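Local structure of endo-1,4-beta-xylanase C (Paenibacillus barcinonensis, 4XUP) at residues A[222-227]-A[298-303]; A[171-176]-A[329-334]; A[87-92]-A[135-140]; A[71-76]-A[152-157]. The protein hydrolyses internal beta-1,4-xylosidic linkages of xylan, and the part described here is its N-terminal tandem of two carbohydrate-binding modules of the CBM22 family. One frame throughout, in Å; residues are numbered along the deposited sequence.

Interaction 1: residues A[222-227]-A[298-303]; sequences VEVLPY and SGLRMY
Val222 and Met302 form an antiparallel hydrogen-bonded pair and Glu223 with Arg301 the next, non-hydrogen-bonded one, after which 222-227 leaves the strand for a 3-10 turn. Leu300 O still receives Val224 N at 2.8 Å, and more weakly Leu225 N. Where the ladder ends, the Glu223 carboxylate takes the N-H of Leu300 in place of a backbone carbonyl. With CG anti to the backbone N (chi1 175°) and a bend at chi2, the chain curls back over the neighbouring strand, where OE2 accepts Leu300 N at 2.8 Å, almost straight, on the syn side but tilted out of the carboxylate plane. Of the Arg301 nitrogens only NE meets OE1, at 2.9 Å from above that plane; with OE2 taken by Leu300 N and the two flat groups 81° apart, this salt bridge is one-pronged. Arg301 spends its remaining nitrogens on Glu256 and Glu258. Apolar contacts flank the polar ones: Val222 CG1 lies beside Met302 CG at 3.9 Å, and Leu225 CB meets Leu300 CB at 3.8 Å. A glutamine here would lose the charge and one of the two acceptor oxygens, and would probably leave either Arg301 NE or Leu300 N facing an NH2 group. Three carboxylates thus share one guanidinium, probably balancing its charge and fixing its orientation, Glu223 from strand 221-223, Glu256 and Glu258 from strand 248-259.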
loop_
_atom_site.group_PDB
_atom_site.type_symbol
_atom_site.label_atom_id
_atom_site.label_comp_id
_atom_site.label_asym_id
_atom_site.label_seq_id
_atom_site.Cartn_x
_atom_site.Cartn_y
_atom_site.Cartn_z
ATOM N N VAL A 222 0.039 18.172 -0.819
ATOM C CA VAL A 222 0.063 16.932 -1.597
ATOM C C VAL A 222 -0.936 16.923 -2.747
ATOM O O VAL A 222 -2.093 17.349 -2.602
ATOM C CB VAL A 222 -0.149 15.705 -0.720
ATOM C CG1 VAL A 222 -1.532 15.690 -0.099
ATOM C CG2 VAL A 222 0.127 14.420 -1.519
ATOM N N GLU A 223 -0.457 16.429 -3.886
ATOM C CA GLU A 223 -1.291 16.234 -5.097
ATOM C C GLU A 223 -2.255 15.076 -4.847
ATOM O O GLU A 223 -1.827 13.991 -4.442
ATOM C CB GLU A 223 -0.440 15.957 -6.342
ATOM C CG GLU A 223 -1.224 15.628 -7.616
ATOM C CD GLU A 223 -1.847 16.841 -8.291
ATOM O OE1 GLU A 223 -1.088 17.775 -8.673
ATOM O OE2 GLU A 223 -3.087 16.833 -8.484
ATOM N N VAL A 224 -3.538 15.348 -5.058
ATOM C CA VAL A 224 -4.585 14.350 -4.848
ATOM C C VAL A 224 -5.521 14.076 -6.039
ATOM O O VAL A 224 -6.361 13.178 -5.976
ATOM C CB VAL A 224 -5.468 14.674 -3.620
ATOM C CG1 VAL A 224 -4.609 14.759 -2.375
ATOM C CG2 VAL A 224 -6.299 15.930 -3.850
ATOM N N LEU A 225 -5.372 14.808 -7.120
ATOM C CA LEU A 225 -6.277 14.631 -8.274
ATOM C C LEU A 225 -6.395 13.154 -8.759
ATOM O O LEU A 225 -7.517 12.658 -8.937
ATOM C CB LEU A 225 -5.911 15.570 -9.430
ATOM C CG LEU A 225 -6.865 15.549 -10.649
ATOM C CD1 LEU A 225 -8.332 15.777 -10.291
ATOM C CD2 LEU A 225 -6.372 16.568 -11.660
ATOM N N PRO A 226 -5.246 12.449 -8.936
ATOM C CA PRO A 226 -5.187 11.032 -9.372
ATOM C C PRO A 226 -6.037 10.053 -8.602
ATOM O O PRO A 226 -6.529 9.096 -9.169
ATOM C CB PRO A 226 -3.732 10.666 -9.115
ATOM C CG PRO A 226 -2.987 11.942 -9.303
ATOM C CD PRO A 226 -3.882 12.974 -8.704
ATOM N N TYR A 227 -6.237 10.325 -7.324
ATOM C CA TYR A 227 -7.040 9.474 -6.434
ATOM C C TYR A 227 -8.567 9.690 -6.563
ATOM O O TYR A 227 -9.346 8.954 -5.934
ATOM C CB TYR A 227 -6.665 9.705 -4.958
ATOM C CG TYR A 227 -5.236 9.433 -4.534
ATOM C CD1 TYR A 227 -4.836 8.169 -4.076
ATOM C CD2 TYR A 227 -4.290 10.440 -4.548
ATOM C CE1 TYR A 227 -3.515 7.930 -3.686
ATOM C CE2 TYR A 227 -2.974 10.216 -4.157
ATOM C CZ TYR A 227 -2.591 8.956 -3.720
ATOM O OH TYR A 227 -1.291 8.745 -3.312
ATOM N N SER A 298 -6.110 19.664 -14.449
ATOM C CA SER A 298 -4.881 18.836 -14.519
ATOM C C SER A 298 -4.095 18.641 -13.183
ATOM O O SER A 298 -3.183 17.837 -13.093
ATOM C CB SER A 298 -3.920 19.430 -15.536
ATOM O OG SER A 298 -3.613 20.766 -15.207
ATOM N N GLY A 299 -4.439 19.431 -12.189
ATOM C CA GLY A 299 -3.833 19.372 -10.855
ATOM C C GLY A 299 -4.815 19.812 -9.767
ATOM O O GLY A 299 -5.541 20.795 -9.919
ATOM N N LEU A 300 -4.813 19.073 -8.670
ATOM C CA LEU A 300 -5.623 19.369 -7.498
ATOM C C LEU A 300 -4.875 18.900 -6.255
ATOM O O LEU A 300 -4.712 17.720 -6.021
ATOM C CB LEU A 300 -6.974 18.696 -7.542
ATOM C CG LEU A 300 -7.958 19.078 -6.426
ATOM C CD1 LEU A 300 -8.333 20.542 -6.519
ATOM C CD2 LEU A 300 -9.217 18.260 -6.518
ATOM N N ARG A 301 -4.466 19.865 -5.446
ATOM C CA ARG A 301 -3.560 19.626 -4.316
ATOM C C ARG A 301 -4.113 20.230 -3.023
ATOM O O ARG A 301 -4.472 21.392 -2.976
ATOM C CB ARG A 301 -2.188 20.207 -4.603
ATOM C CG ARG A 301 -1.704 19.851 -5.986
ATOM C CD ARG A 301 -0.976 20.960 -6.697
ATOM N NE ARG A 301 -0.864 20.665 -8.130
ATOM C CZ ARG A 301 -0.382 21.491 -9.042
ATOM N NH1 ARG A 301 0.060 22.693 -8.692
ATOM N NH2 ARG A 301 -0.350 21.119 -10.321
ATOM N N MET A 302 -4.198 19.414 -1.991
ATOM C CA MET A 302 -4.645 19.898 -0.702
ATOM C C MET A 302 -3.443 20.332 0.082
ATOM O O MET A 302 -2.358 19.766 -0.026
ATOM C CB MET A 302 -5.483 18.900 0.105
ATOM C CG MET A 302 -4.763 17.685 0.603
ATOM S SD MET A 302 -5.770 16.889 1.874
ATOM C CE MET A 302 -5.448 17.962 3.285
ATOM N N TYR A 303 -3.652 21.365 0.864
ATOM C CA TYR A 303 -2.605 21.857 1.749
ATOM C C TYR A 303 -3.161 22.531 3.000
ATOM O O TYR A 303 -4.331 22.850 3.093
ATOM C CB TYR A 303 -1.638 22.778 0.986
ATOM C CG TYR A 303 -2.213 24.077 0.552
ATOM C CD1 TYR A 303 -3.034 24.161 -0.572
ATOM C CD2 TYR A 303 -1.893 25.263 1.231
ATOM C CE1 TYR A 303 -3.551 25.397 -1.004
ATOM C CE2 TYR A 303 -2.391 26.496 0.803
ATOM C CZ TYR A 303 -3.218 26.568 -0.309
ATOM O OH TYR A 303 -3.736 27.796 -0.696
#

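Interaction 2: residues A[171-176]-A[329-334]; sequences QALFKA and ITATEA
Phe174 and Ile329 stand on the same face of an antiparallel hydrogen-bonded pair, and their side chains pass each other at a slant. The methyl CD1 of Ile329 comes to 3.9 Å from Phe174 CB and meets the ring obliquely near CD2, so the closest packing is at the root of the aromatic side chain. Phe174 has CG anti to the backbone N (chi1 180°), which carries the ring away from segment 329-334 to an edge-to-face contact with Tyr227. Ile329 also touches Val224 and Leu228, so the pair is part of the apolar packing with these two residues. Leu173 makes the second contact: its CD1 reaches Ala331 CB at 3.7 Å, and its side chain also packs on Val234 and Leu228.

The backbone explains why two consecutive residues both face Ile329. Leu173 N gives its hydrogen to Ile329 O at 2.9 Å, and Phe174 N shares the same oxygen through a weak bond of 3.3 Å. Beyond this point Ile329 N returns a nearly straight bond to Phe174 O at 2.9 Å, while Ala331 N reaches Gln171 O at 3.1 Å on the other flank. A register shift of one residue between the Ala172-Thr330 and Phe174-Ile329 pairs, with two N-H groups on one carbonyl, defines a classic beta bulge, here where the first and last strands of the second module's beta-sandwich meet.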
loop_
_atom_site.group_PDB
_atom_site.type_symbol
_atom_site.label_atom_id
_atom_site.label_comp_id
_atom_site.label_asym_id
_atom_site.label_seq_id
_atom_site.Cartn_x
_atom_site.Cartn_y
_atom_site.Cartn_z
ATOM N N GLN A 171 -16.105 4.848 1.381
ATOM C CA GLN A 171 -14.954 4.446 0.516
ATOM C C GLN A 171 -13.808 5.471 0.664
ATOM O O GLN A 171 -14.006 6.673 0.347
ATOM C CB GLN A 171 -15.399 4.363 -0.957
ATOM C CG GLN A 171 -14.409 3.634 -1.864
ATOM C CD GLN A 171 -14.915 3.602 -3.328
ATOM O OE1 GLN A 171 -16.151 3.708 -3.604
ATOM N NE2 GLN A 171 -13.967 3.463 -4.284
ATOM N N ALA A 172 -12.652 4.996 1.128
ATOM C CA ALA A 172 -11.506 5.852 1.377
ATOM C C ALA A 172 -10.679 5.944 0.105
ATOM O O ALA A 172 -10.033 4.979 -0.295
ATOM C CB ALA A 172 -10.670 5.320 2.522
ATOM N N LEU A 173 -10.705 7.109 -0.522
ATOM C CA LEU A 173 -9.973 7.359 -1.790
ATOM C C LEU A 173 -8.489 7.673 -1.557
ATOM O O LEU A 173 -7.605 7.361 -2.368
ATOM C CB LEU A 173 -10.615 8.511 -2.583
ATOM C CG LEU A 173 -11.962 8.453 -3.312
ATOM C CD1 LEU A 173 -12.936 7.879 -2.329
ATOM C CD2 LEU A 173 -12.500 9.766 -3.915
ATOM N N PHE A 174 -8.237 8.335 -0.445
ATOM C CA PHE A 174 -6.887 8.782 -0.082
ATOM C C PHE A 174 -6.726 8.752 1.425
ATOM O O PHE A 174 -7.622 9.178 2.163
ATOM C CB PHE A 174 -6.586 10.203 -0.607
ATOM C CG PHE A 174 -5.204 10.691 -0.245
ATOM C CD1 PHE A 174 -4.082 10.211 -0.930
ATOM C CD2 PHE A 174 -5.006 11.591 0.808
ATOM C CE1 PHE A 174 -2.796 10.622 -0.586
ATOM C CE2 PHE A 174 -3.727 12.009 1.153
ATOM C CZ PHE A 174 -2.617 11.522 0.457
ATOM N N LYS A 175 -5.576 8.271 1.865
ATOM C CA LYS A 175 -5.292 8.183 3.283
ATOM C C LYS A 175 -3.824 8.410 3.536
ATOM O O LYS A 175 -2.966 7.919 2.803
ATOM C CB LYS A 175 -5.716 6.812 3.844
ATOM C CG LYS A 175 -6.223 6.835 5.275
ATOM C CD LYS A 175 -6.365 5.419 5.817
ATOM C CE LYS A 175 -7.674 5.234 6.587
ATOM N NZ LYS A 175 -7.936 3.793 6.889
ATOM N N ALA A 176 -3.546 9.141 4.606
ATOM C CA ALA A 176 -2.178 9.343 5.075
ATOM C C ALA A 176 -2.180 9.424 6.600
ATOM O O ALA A 176 -2.740 10.341 7.192
ATOM C CB ALA A 176 -1.556 10.576 4.453
ATOM N N ILE A 329 -9.446 11.428 2.510
ATOM C CA ILE A 329 -10.466 11.807 1.530
ATOM C C ILE A 329 -11.404 10.619 1.316
ATOM O O ILE A 329 -10.987 9.521 0.975
ATOM C CB ILE A 329 -9.895 12.262 0.189
ATOM C CG1 ILE A 329 -8.901 13.400 0.402
ATOM C CG2 ILE A 329 -11.018 12.733 -0.730
ATOM C CD1 ILE A 329 -8.127 13.820 -0.834
ATOM N N THR A 330 -12.686 10.887 1.481
ATOM C CA THR A 330 -13.717 9.859 1.347
ATOM C C THR A 330 -14.796 10.331 0.378
ATOM O O THR A 330 -15.098 11.526 0.241
ATOM C CB THR A 330 -14.303 9.371 2.681
ATOM O OG1 THR A 330 -15.209 10.349 3.184
ATOM C CG2 THR A 330 -13.207 9.107 3.717
ATOM N N ALA A 331 -15.345 9.346 -0.325
ATOM C CA ALA A 331 -16.438 9.552 -1.265
ATOM C C ALA A 331 -17.673 9.782 -0.437
ATOM O O ALA A 331 -17.778 9.313 0.704
ATOM C CB ALA A 331 -16.626 8.360 -2.192
ATOM N N THR A 332 -18.602 10.525 -1.013
ATOM C CA THR A 332 -19.896 10.755 -0.328
ATOM C C THR A 332 -20.960 9.711 -0.706
ATOM O O THR A 332 -22.009 9.606 -0.056
ATOM C CB THR A 332 -20.436 12.197 -0.452
ATOM O OG1 THR A 332 -20.591 12.626 -1.826
ATOM C CG2 THR A 332 -19.468 13.058 0.298
ATOM N N GLU A 333 -20.674 8.959 -1.766
ATOM C CA GLU A 333 -21.584 7.984 -2.336
ATOM C C GLU A 333 -20.865 6.657 -2.359
ATOM O O GLU A 333 -19.630 6.622 -2.369
ATOM C CB GLU A 333 -22.043 8.456 -3.715
ATOM C CG GLU A 333 -22.896 9.729 -3.600
ATOM C CD GLU A 333 -23.269 10.360 -4.923
ATOM O OE1 GLU A 333 -22.874 9.832 -5.977
ATOM O OE2 GLU A 333 -23.959 11.402 -4.903
ATOM N N ALA A 334 -21.636 5.568 -2.322
ATOM C CA ALA A 334 -21.093 4.217 -2.062
ATOM C C ALA A 334 -21.570 3.156 -3.058
ATOM O O ALA A 334 -22.412 3.424 -3.915
ATOM C CB ALA A 334 -21.424 3.801 -0.637
#

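Interaction 3: residues A[87-92]-A[135-140]; sequences ADLKFT and LYLEST. Unlike the reference sequence in segment 87-92: Ala87 (reference Pro).
One face of the Tyr136 ring is covered by Thr92, whose CB lies 4.0 Å from the ring centroid and 22° off its normal, a CH-pi contact. The Phe91 ring takes Leu137 CD1 over one face, 4.2 Å from its centroid, with Tyr136 O at its edge. These rings project from opposite faces of an antiparallel strand pair in the beta-sandwich of the first CBM22 module. On the Phe91 side Leu89, Leu135 and Leu137 join that ring in the apolar layer against the facing sheet, Phe91 on Leu148, Leu89 and Leu137 on Val78, Leu135 on Phe151; the opposite face carries Lys90, Thr92, Tyr136 and Glu138. A chi1 of 65° sets CG of Tyr136 between the backbone N and the carbonyl carbon and brings the ring alongside Thr92; the ring also makes a cation-pi contact with Arg27. Replacing Tyr136 by an alanine would probably uncover the Thr92 methyl and leave Arg27 without its aromatic partner. Backbone bonds at Lys90-Glu138 and Thr92-Tyr136 fix the register. Ser139 OG binds Asp88 O at 2.8 Å, from above the carbonyl plane. On the Tyr136 face, Thr92 OG1 donates to Glu138 OE1 at 2.7 Å, meeting that oxygen nearly along its C-O bond.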
loop_
_atom_site.group_PDB
_atom_site.type_symbol
_atom_site.label_atom_id
_atom_site.label_comp_id
_atom_site.label_asym_id
_atom_site.label_seq_id
_atom_site.Cartn_x
_atom_site.Cartn_y
_atom_site.Cartn_z
ATOM N N ALA A 87 4.787 -25.663 -20.770
ATOM C CA ALA A 87 3.517 -25.421 -20.125
ATOM C C ALA A 87 3.551 -24.149 -19.342
ATOM O O ALA A 87 4.607 -23.674 -18.914
ATOM C CB ALA A 87 3.131 -26.585 -19.226
ATOM N N ASP A 88 2.357 -23.637 -19.130
ATOM C CA ASP A 88 2.135 -22.366 -18.428
ATOM C C ASP A 88 1.893 -22.591 -16.911
ATOM O O ASP A 88 1.027 -23.359 -16.511
ATOM C CB ASP A 88 1.001 -21.591 -19.075
ATOM C CG ASP A 88 1.368 -21.052 -20.497
ATOM O OD1 ASP A 88 2.328 -21.533 -21.171
ATOM O OD2 ASP A 88 0.677 -20.124 -20.963
ATOM N N LEU A 89 2.702 -21.924 -16.102
ATOM C CA LEU A 89 2.655 -22.004 -14.635
ATOM C C LEU A 89 2.343 -20.679 -13.942
ATOM O O LEU A 89 2.768 -19.625 -14.365
ATOM C CB LEU A 89 3.982 -22.465 -14.042
ATOM C CG LEU A 89 4.121 -23.968 -13.856
ATOM C CD1 LEU A 89 3.995 -24.637 -15.210
ATOM C CD2 LEU A 89 5.444 -24.353 -13.214
ATOM N N LYS A 90 1.632 -20.779 -12.835
ATOM C CA LYS A 90 1.324 -19.630 -12.001
ATOM C C LYS A 90 1.029 -20.021 -10.545
ATOM O O LYS A 90 0.630 -21.145 -10.233
ATOM C CB LYS A 90 0.173 -18.804 -12.543
ATOM C CG LYS A 90 -1.162 -19.477 -12.439
ATOM C CD LYS A 90 -2.252 -18.637 -13.076
ATOM C CE LYS A 90 -3.607 -19.240 -12.806
ATOM N NZ LYS A 90 -4.739 -18.436 -13.285
ATOM N N PHE A 91 1.207 -19.030 -9.695
ATOM C CA PHE A 91 0.818 -19.095 -8.318
ATOM C C PHE A 91 -0.630 -18.606 -8.176
ATOM O O PHE A 91 -1.037 -17.584 -8.752
ATOM C CB PHE A 91 1.680 -18.232 -7.433
ATOM C CG PHE A 91 3.029 -18.811 -7.163
ATOM C CD1 PHE A 91 3.166 -20.022 -6.461
ATOM C CD2 PHE A 91 4.180 -18.152 -7.574
ATOM C CE1 PHE A 91 4.414 -20.551 -6.169
ATOM C CE2 PHE A 91 5.426 -18.685 -7.289
ATOM C CZ PHE A 91 5.550 -19.886 -6.598
ATOM N N THR A 92 -1.378 -19.358 -7.388
ATOM C CA THR A 92 -2.758 -19.050 -7.056
ATOM C C THR A 92 -2.934 -19.194 -5.570
ATOM O O THR A 92 -2.382 -20.077 -4.944
ATOM C CB THR A 92 -3.742 -19.999 -7.766
ATOM O OG1 THR A 92 -3.617 -19.847 -9.184
ATOM C CG2 THR A 92 -5.203 -19.684 -7.396
ATOM N N LEU A 135 -1.850 -21.260 -0.684
ATOM C CA LEU A 135 -1.049 -20.936 -1.886
ATOM C C LEU A 135 -0.711 -22.226 -2.622
ATOM O O LEU A 135 -0.410 -23.219 -2.006
ATOM C CB LEU A 135 0.245 -20.226 -1.547
ATOM C CG LEU A 135 1.191 -19.950 -2.719
ATOM C CD1 LEU A 135 0.682 -18.865 -3.616
ATOM C CD2 LEU A 135 2.561 -19.574 -2.230
ATOM N N TYR A 136 -0.896 -22.216 -3.918
ATOM C CA TYR A 136 -0.506 -23.344 -4.711
ATOM C C TYR A 136 0.061 -22.950 -6.079
ATOM O O TYR A 136 -0.228 -21.886 -6.612
ATOM C CB TYR A 136 -1.600 -24.383 -4.843
ATOM C CG TYR A 136 -2.861 -24.002 -5.591
ATOM C CD1 TYR A 136 -3.801 -23.180 -5.017
ATOM C CD2 TYR A 136 -3.162 -24.576 -6.829
ATOM C CE1 TYR A 136 -4.994 -22.889 -5.675
ATOM C CE2 TYR A 136 -4.337 -24.274 -7.517
ATOM C CZ TYR A 136 -5.264 -23.445 -6.927
ATOM O OH TYR A 136 -6.453 -23.176 -7.576
ATOM N N LEU A 137 0.868 -23.854 -6.601
ATOM C CA LEU A 137 1.523 -23.697 -7.881
ATOM C C LEU A 137 0.885 -24.606 -8.925
ATOM O O LEU A 137 0.989 -25.823 -8.867
ATOM C CB LEU A 137 3.003 -23.999 -7.763
ATOM C CG LEU A 137 3.818 -23.907 -9.060
ATOM C CD1 LEU A 137 3.811 -22.500 -9.641
ATOM C CD2 LEU A 137 5.252 -24.367 -8.813
ATOM N N GLU A 138 0.299 -23.971 -9.914
ATOM C CA GLU A 138 -0.671 -24.570 -10.811
ATOM C C GLU A 138 -0.239 -24.486 -12.253
ATOM O O GLU A 138 0.365 -23.506 -12.655
ATOM C CB GLU A 138 -1.941 -23.678 -10.745
ATOM C CG GLU A 138 -3.264 -24.360 -10.918
ATOM C CD GLU A 138 -4.448 -23.410 -10.790
ATOM O OE1 GLU A 138 -4.297 -22.226 -10.369
ATOM O OE2 GLU A 138 -5.569 -23.878 -11.091
ATOM N N SER A 139 -0.677 -25.446 -13.055
ATOM C CA SER A 139 -0.600 -25.321 -14.498
ATOM C C SER A 139 -1.878 -25.704 -15.198
ATOM O O SER A 139 -2.552 -26.650 -14.796
ATOM C CB SER A 139 0.516 -26.196 -15.061
ATOM O OG SER A 139 0.554 -26.075 -16.480
ATOM N N THR A 140 -2.173 -25.003 -16.280
ATOM C CA THR A 140 -3.356 -25.361 -17.141
ATOM C C THR A 140 -3.158 -26.721 -17.824
ATOM O O THR A 140 -4.107 -27.431 -18.092
ATOM C CB THR A 140 -3.690 -24.309 -18.211
ATOM O OG1 THR A 140 -2.498 -23.941 -18.927
ATOM C CG2 THR A 140 -4.281 -23.084 -17.531
#

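Interaction 4: residues A[71-76]-A[152-157]; sequences VVEISG and QIRLVK
Val156 lies across the side of Val71, its CB 4.1 Å from Val71 CG1, and sends CG2 onward to Glu73 CB at 3.6 Å. CG2 can reach Glu73 because it sits anti to the carbonyl carbon of Val156, while CG1 takes the place anti to the backbone N (chi1 176°). Val156 occupies an extra position in the ladder: Val71 O accepts Val156 N at 2.8 Å and Lys157 N at 3.1 Å, both in the carbonyl plane, so the two residues facing Val71 make a classic beta bulge. Past it the pairing is regular, through Val72-Leu155, Glu73-Arg154, Ile74-Ile153 and Ser75-Gln152.

This antiparallel pair belongs to one sheet of the beta-sandwich in the first CBM22 module, with strand 119-125 bonded to the other edge of 71-76 and strand 10-14 to that of 152-157. Its interior face carries Val72, Ile74, Ile153 and Leu155. Ile74 and Ile153 run side by side, CG1 to CG1 at 4.0 Å, whereas Val72 and Leu155 meet at about a right angle, CG1 against CD1. On the opposite face Glu73 and Arg154 extend alongside each other in a long salt bridge, OE2 to NE 4.0 Å, with carboxylate and guanidinium planes 84° apart.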
loop_
_atom_site.group_PDB
_atom_site.type_symbol
_atom_site.label_atom_id
_atom_site.label_comp_id
_atom_site.label_asym_id
_atom_site.label_seq_id
_atom_site.Cartn_x
_atom_site.Cartn_y
_atom_site.Cartn_z
ATOM N N VAL A 71 0.143 -6.159 2.157
ATOM C CA VAL A 71 0.616 -6.452 0.814
ATOM C C VAL A 71 1.901 -7.236 0.916
ATOM O O VAL A 71 2.896 -6.737 1.394
ATOM C CB VAL A 71 0.819 -5.233 -0.089
ATOM C CG1 VAL A 71 1.254 -5.664 -1.501
ATOM C CG2 VAL A 71 -0.457 -4.432 -0.230
ATOM N N VAL A 72 1.877 -8.422 0.345
ATOM C CA VAL A 72 3.081 -9.247 0.228
ATOM C C VAL A 72 3.510 -9.519 -1.218
ATOM O O VAL A 72 2.750 -9.391 -2.166
ATOM C CB VAL A 72 2.972 -10.602 0.961
ATOM C CG1 VAL A 72 2.669 -10.348 2.414
ATOM C CG2 VAL A 72 1.931 -11.484 0.322
ATOM N N GLU A 73 4.767 -9.899 -1.332
ATOM C CA GLU A 73 5.382 -10.248 -2.597
ATOM C C GLU A 73 5.809 -11.701 -2.554
ATOM O O GLU A 73 6.677 -12.080 -1.798
ATOM C CB GLU A 73 6.598 -9.377 -2.850
ATOM C CG GLU A 73 7.347 -9.625 -4.156
ATOM C CD GLU A 73 8.347 -8.489 -4.412
ATOM O OE1 GLU A 73 7.975 -7.546 -5.151
ATOM O OE2 GLU A 73 9.494 -8.581 -3.862
ATOM N N ILE A 74 5.204 -12.473 -3.423
ATOM C CA ILE A 74 5.458 -13.893 -3.542
ATOM C C ILE A 74 6.287 -14.217 -4.788
ATOM O O ILE A 74 5.902 -13.884 -5.901
ATOM C CB ILE A 74 4.127 -14.668 -3.630
ATOM C CG1 ILE A 74 3.306 -14.434 -2.355
ATOM C CG2 ILE A 74 4.387 -16.148 -3.834
ATOM C CD1 ILE A 74 1.865 -14.857 -2.496
ATOM N N SER A 75 7.380 -14.926 -4.590
ATOM C CA SER A 75 8.302 -15.266 -5.684
ATOM C C SER A 75 8.921 -16.639 -5.543
ATOM O O SER A 75 9.067 -17.164 -4.457
ATOM C CB SER A 75 9.444 -14.253 -5.810
ATOM O OG SER A 75 10.276 -14.220 -4.666
ATOM N N GLY A 76 9.326 -17.166 -6.677
ATOM C CA GLY A 76 10.055 -18.431 -6.744
ATOM C C GLY A 76 10.593 -18.745 -8.127
ATOM O O GLY A 76 10.165 -18.188 -9.123
ATOM N N GLN A 152 10.151 -17.592 -1.971
ATOM C CA GLN A 152 10.220 -16.501 -1.001
ATOM C C GLN A 152 8.928 -15.672 -0.903
ATOM O O GLN A 152 8.256 -15.424 -1.892
ATOM C CB GLN A 152 11.412 -15.600 -1.302
ATOM C CG GLN A 152 11.500 -14.371 -0.410
ATOM C CD GLN A 152 12.767 -13.554 -0.664
ATOM O OE1 GLN A 152 13.879 -13.963 -0.293
ATOM N NE2 GLN A 152 12.598 -12.398 -1.258
ATOM N N ILE A 153 8.638 -15.241 0.321
ATOM C CA ILE A 153 7.562 -14.272 0.601
ATOM C C ILE A 153 8.101 -13.108 1.396
ATOM O O ILE A 153 8.658 -13.273 2.487
ATOM C CB ILE A 153 6.357 -14.863 1.322
ATOM C CG1 ILE A 153 5.727 -15.959 0.493
ATOM C CG2 ILE A 153 5.301 -13.774 1.531
ATOM C CD1 ILE A 153 4.541 -16.608 1.154
ATOM N N ARG A 154 7.895 -11.925 0.837
ATOM C CA ARG A 154 8.391 -10.670 1.438
ATOM C C ARG A 154 7.205 -9.762 1.734
ATOM O O ARG A 154 6.272 -9.691 0.956
ATOM C CB ARG A 154 9.423 -9.963 0.531
ATOM C CG ARG A 154 9.926 -8.600 1.023
ATOM C CD ARG A 154 10.616 -7.794 -0.078
ATOM N NE ARG A 154 11.770 -8.541 -0.591
ATOM C CZ ARG A 154 12.940 -8.635 0.024
ATOM N NH1 ARG A 154 13.150 -8.025 1.189
ATOM N NH2 ARG A 154 13.907 -9.356 -0.528
ATOM N N LEU A 155 7.300 -9.025 2.837
ATOM C CA LEU A 155 6.290 -8.016 3.186
ATOM C C LEU A 155 6.604 -6.713 2.468
ATOM O O LEU A 155 7.680 -6.139 2.629
ATOM C CB LEU A 155 6.201 -7.781 4.674
ATOM C CG LEU A 155 5.113 -6.782 5.102
ATOM C CD1 LEU A 155 3.725 -7.215 4.667
ATOM C CD2 LEU A 155 5.115 -6.608 6.609
ATOM N N VAL A 156 5.661 -6.256 1.669
ATOM C CA VAL A 156 5.851 -5.027 0.891
ATOM C C VAL A 156 5.322 -3.837 1.666
ATOM O O VAL A 156 5.944 -2.779 1.759
ATOM C CB VAL A 156 5.128 -5.072 -0.479
ATOM C CG1 VAL A 156 5.264 -3.739 -1.231
ATOM C CG2 VAL A 156 5.663 -6.203 -1.324
ATOM N N LYS A 157 4.097 -3.993 2.104
ATOM C CA LYS A 157 3.406 -2.950 2.828
ATOM C C LYS A 157 2.608 -3.542 3.989
ATOM O O LYS A 157 1.771 -4.421 3.826
ATOM C CB LYS A 157 2.524 -2.121 1.899
ATOM C CG LYS A 157 1.936 -0.882 2.547
ATOM C CD LYS A 157 0.820 -0.307 1.705
ATOM C CE LYS A 157 -0.088 0.612 2.514
ATOM N NZ LYS A 157 -1.393 0.816 1.826
#

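Overall arrangement
From the N terminus, the first of these contacts opens at strand 71-80, whose pairing with 146-157 in interaction 4 closes a loop of 75 residues. Interaction 3 falls wholly within that loop, joining 87-92 to 135-140 in the opposing sheet; the two touch where Phe91 and Leu135 pack on Ile74, between the sheets of the first module. In the second module 171-176 pairs with 329-334 to close interaction 2, within whose 152-residue span interaction 1 lies; those two touch through Tyr227 on Phe174 and Val224 on Ile329. No loops cross. No contact of one module touches one of the other; interactions 2 and 4 come nearest, about 7 Å between nearest atoms and 27 Å between centres.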